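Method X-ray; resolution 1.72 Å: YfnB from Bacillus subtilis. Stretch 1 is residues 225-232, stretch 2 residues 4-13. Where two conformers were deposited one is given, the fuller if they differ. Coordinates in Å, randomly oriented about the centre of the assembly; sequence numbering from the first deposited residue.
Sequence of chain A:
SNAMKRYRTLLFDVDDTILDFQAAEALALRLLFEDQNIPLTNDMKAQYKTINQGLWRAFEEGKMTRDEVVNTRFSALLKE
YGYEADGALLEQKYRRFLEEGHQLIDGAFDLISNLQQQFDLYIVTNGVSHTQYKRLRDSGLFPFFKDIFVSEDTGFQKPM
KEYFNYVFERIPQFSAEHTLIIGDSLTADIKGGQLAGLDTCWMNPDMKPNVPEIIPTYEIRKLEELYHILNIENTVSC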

# COMPACT_ATOMS: atom_id res chain seq x y z
N GLU A 225 -15.77 0.42 9.88
CA GLU A 225 -15.59 -0.20 11.20
C GLU A 225 -14.60 0.59 12.08
O GLU A 225 -14.53 0.36 13.28
CB GLU A 225 -15.12 -1.65 11.07
CG GLU A 225 -16.15 -2.56 10.38
CD GLU A 225 -15.57 -3.94 10.15
OE1 GLU A 225 -15.01 -4.51 11.10
OE2 GLU A 225 -15.62 -4.44 9.03
N LEU A 226 -13.83 1.51 11.48
CA LEU A 226 -12.92 2.34 12.25
C LEU A 226 -13.61 3.32 13.19
O LEU A 226 -13.01 3.69 14.20
CB LEU A 226 -11.96 3.11 11.36
CG LEU A 226 -10.77 2.30 10.87
CD1 LEU A 226 -10.06 3.11 9.77
CD2 LEU A 226 -9.77 1.92 12.00
N TYR A 227 -14.84 3.72 12.88
CA TYR A 227 -15.57 4.66 13.77
C TYR A 227 -15.65 4.09 15.18
O TYR A 227 -15.35 4.77 16.17
CB TYR A 227 -16.95 5.02 13.23
CG TYR A 227 -16.86 5.82 11.95
CD1 TYR A 227 -16.24 7.07 11.94
CD2 TYR A 227 -17.41 5.33 10.76
CE1 TYR A 227 -16.13 7.82 10.77
CE2 TYR A 227 -17.32 6.07 9.57
CZ TYR A 227 -16.69 7.33 9.59
OH TYR A 227 -16.57 8.08 8.45
N HIS A 228 -16.06 2.83 15.28
CA HIS A 228 -16.15 2.21 16.59
C HIS A 228 -14.80 1.98 17.26
O HIS A 228 -14.68 2.19 18.45
CB HIS A 228 -16.97 0.90 16.53
CG HIS A 228 -18.44 1.14 16.41
ND1 HIS A 228 -19.32 0.17 15.99
CD2 HIS A 228 -19.18 2.26 16.63
CE1 HIS A 228 -20.55 0.66 16.00
NE2 HIS A 228 -20.49 1.93 16.38
N ILE A 229 -13.81 1.54 16.49
CA ILE A 229 -12.47 1.29 17.06
C ILE A 229 -11.86 2.58 17.59
O ILE A 229 -11.19 2.59 18.65
CB ILE A 229 -11.57 0.61 15.99
CG1 ILE A 229 -12.00 -0.88 15.87
CG2 ILE A 229 -10.07 0.71 16.30
CD1 ILE A 229 -11.49 -1.52 14.59
N LEU A 230 -12.13 3.67 16.88
CA LEU A 230 -11.57 4.99 17.24
C LEU A 230 -12.47 5.71 18.25
O LEU A 230 -12.09 6.79 18.76
CB LEU A 230 -11.39 5.83 15.98
CG LEU A 230 -10.37 5.26 14.99
CD1 LEU A 230 -10.34 6.15 13.74
CD2 LEU A 230 -8.96 5.14 15.60
N ASN A 231 -13.65 5.12 18.51
CA ASN A 231 -14.66 5.69 19.40
C ASN A 231 -15.03 7.12 19.03
O ASN A 231 -14.96 8.04 19.85
CB ASN A 231 -14.24 5.61 20.88
CG ASN A 231 -15.37 5.97 21.83
OD1 ASN A 231 -16.55 5.81 21.49
ND2 ASN A 231 -15.02 6.47 23.01
N ILE A 232 -15.37 7.31 17.76
CA ILE A 232 -15.93 8.59 17.30
C ILE A 232 -17.21 8.31 16.52
O ILE A 232 -17.33 7.27 15.87
CB ILE A 232 -14.93 9.41 16.42
CG1 ILE A 232 -14.52 8.65 15.16
CG2 ILE A 232 -13.69 9.85 17.21
CD1 ILE A 232 -14.39 9.57 13.98
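Stretch 2 4-13: MKRYRTLLFD

A short helix often packs against a neighbouring strand through leucines spaced one turn apart, while the polar end of the helix is met by longer, more flexible side chains. The pairing of residues 225-232 with residues 4-13 in YfnB illustrates the principle, although at least 214 residues separate any two that touch. Stretch 2 begins as an extended loop, enters a strand at T9, and runs past the helix in the opposite sense to the numbering of stretch 1: its first residues lie beside N231, and F12 lies beside L226.

L230 buries the most surface on the helical side. Its CA-to-CB bond points sideways, but with chi1 m and chi2 t the side chain ends nearer stretch 2 and touches both residues there: L230 CD2 lies 3.9 Å from Y7 CD2, and L230 CD1 lies 3.9 Å from L10 CD1. The approach to the Y7 ring is oblique. One turn earlier, L226 points toward stretch 2 and sets its CD1 at the edge of the F12 ring, 4.1 Å from F12 CE1. The alternation of an extended chain suits this arrangement, since L10 and F12 reach the helix while T9 and L11 stay out of range.

The main chains come closest at L230 and Y7, whose CA atoms are 7.0 Å apart, too far for direct pairing. A water bridges the gap, accepting from Y7 N at 3.0 Å and donating to L230 O at 2.9 Å.

Beyond the leucines, N231 leaves the helix with positive phi in a Schellman motif, closed by I232 N to Y227 O at 3.0 Å. R6, which covers the most surface in stretch 2, brings its guanidinium here, the carbonyl oxygens of L230 and N231 lying over one face; R6 NH2 is 3.1 Å from N231 O.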

# COMPACT_ATOMS: atom_id res chain seq x y z
N MSE A 4 -10.02 6.02 29.16
CA MSE A 4 -9.78 5.16 27.95
C MSE A 4 -8.80 5.78 26.94
O MSE A 4 -8.78 7.00 26.75
CB MSE A 4 -11.11 4.83 27.25
CG MSE A 4 -12.07 3.98 28.07
SE MSE A 4 -13.75 3.63 27.14
CE MSE A 4 -14.41 5.49 27.04
N LYS A 5 -8.02 4.91 26.31
CA LYS A 5 -7.12 5.27 25.20
C LYS A 5 -7.81 6.05 24.05
O LYS A 5 -8.85 5.62 23.52
CB LYS A 5 -6.47 3.96 24.67
CG LYS A 5 -5.98 3.93 23.22
CD LYS A 5 -4.45 3.98 23.09
CE LYS A 5 -3.79 2.58 23.15
NZ LYS A 5 -2.45 2.44 22.41
N ARG A 6 -7.28 7.22 23.71
CA ARG A 6 -7.70 7.99 22.54
C ARG A 6 -6.50 8.15 21.59
O ARG A 6 -5.51 8.84 21.96
CB ARG A 6 -8.18 9.38 22.99
CG ARG A 6 -9.69 9.51 23.22
CD ARG A 6 -10.35 9.85 21.89
NE ARG A 6 -11.78 10.15 21.98
CZ ARG A 6 -12.71 9.26 22.32
NH1 ARG A 6 -12.36 8.03 22.66
NH2 ARG A 6 -13.98 9.62 22.37
N TYR A 7 -6.58 7.56 20.39
CA TYR A 7 -5.50 7.77 19.43
C TYR A 7 -5.52 9.20 18.97
O TYR A 7 -6.59 9.82 18.91
CB TYR A 7 -5.63 6.87 18.19
CG TYR A 7 -5.53 5.41 18.53
CD1 TYR A 7 -4.28 4.82 18.75
CD2 TYR A 7 -6.70 4.64 18.68
CE1 TYR A 7 -4.19 3.46 19.11
CE2 TYR A 7 -6.63 3.28 19.02
CZ TYR A 7 -5.38 2.70 19.22
OH TYR A 7 -5.31 1.36 19.52
N ARG A 8 -4.35 9.72 18.63
CA ARG A 8 -4.26 11.07 18.08
C ARG A 8 -3.76 11.08 16.64
O ARG A 8 -4.09 12.00 15.89
CB ARG A 8 -3.33 11.91 18.94
CG ARG A 8 -3.95 12.21 20.30
CD ARG A 8 -3.24 13.37 20.99
NE ARG A 8 -1.89 13.02 21.41
CZ ARG A 8 -1.59 12.49 22.59
NH1 ARG A 8 -2.56 12.22 23.47
NH2 ARG A 8 -0.32 12.23 22.90
N THR A 9 -2.99 10.06 16.28
CA THR A 9 -2.22 10.05 15.05
C THR A 9 -2.55 8.75 14.33
O THR A 9 -2.36 7.67 14.91
CB THR A 9 -0.73 10.06 15.38
OG1 THR A 9 -0.46 11.19 16.23
CG2 THR A 9 0.13 10.15 14.10
N LEU A 10 -3.02 8.85 13.08
CA LEU A 10 -3.34 7.65 12.27
C LEU A 10 -2.40 7.59 11.07
O LEU A 10 -2.27 8.58 10.34
CB LEU A 10 -4.82 7.66 11.78
CG LEU A 10 -5.82 7.95 12.93
CD1 LEU A 10 -7.24 8.05 12.37
CD2 LEU A 10 -5.73 6.89 14.04
N LEU A 11 -1.74 6.45 10.90
CA LEU A 11 -0.86 6.23 9.77
C LEU A 11 -1.56 5.25 8.81
O LEU A 11 -1.87 4.12 9.20
CB LEU A 11 0.47 5.62 10.21
CG LEU A 11 1.18 6.28 11.43
CD1 LEU A 11 2.51 5.56 11.69
CD2 LEU A 11 1.44 7.77 11.22
N PHE A 12 -1.81 5.71 7.60
CA PHE A 12 -2.53 4.87 6.64
C PHE A 12 -1.60 4.42 5.54
O PHE A 12 -0.91 5.22 4.91
CB PHE A 12 -3.67 5.68 5.98
CG PHE A 12 -4.93 5.74 6.78
CD1 PHE A 12 -5.93 4.78 6.65
CD2 PHE A 12 -5.14 6.81 7.66
CE1 PHE A 12 -7.11 4.85 7.44
CE2 PHE A 12 -6.32 6.91 8.42
CZ PHE A 12 -7.30 5.94 8.31
N ASP A 13 -1.63 3.13 5.27
CA ASP A 13 -1.13 2.58 4.02
C ASP A 13 -2.06 3.07 2.88
O ASP A 13 -3.20 3.47 3.12
CB ASP A 13 -1.13 1.05 4.13
CG ASP A 13 -0.78 0.36 2.82
OD1 ASP A 13 0.38 0.46 2.36
OD2 ASP A 13 -1.69 -0.29 2.29
O HOH W 1 -9.30 6.75 19.55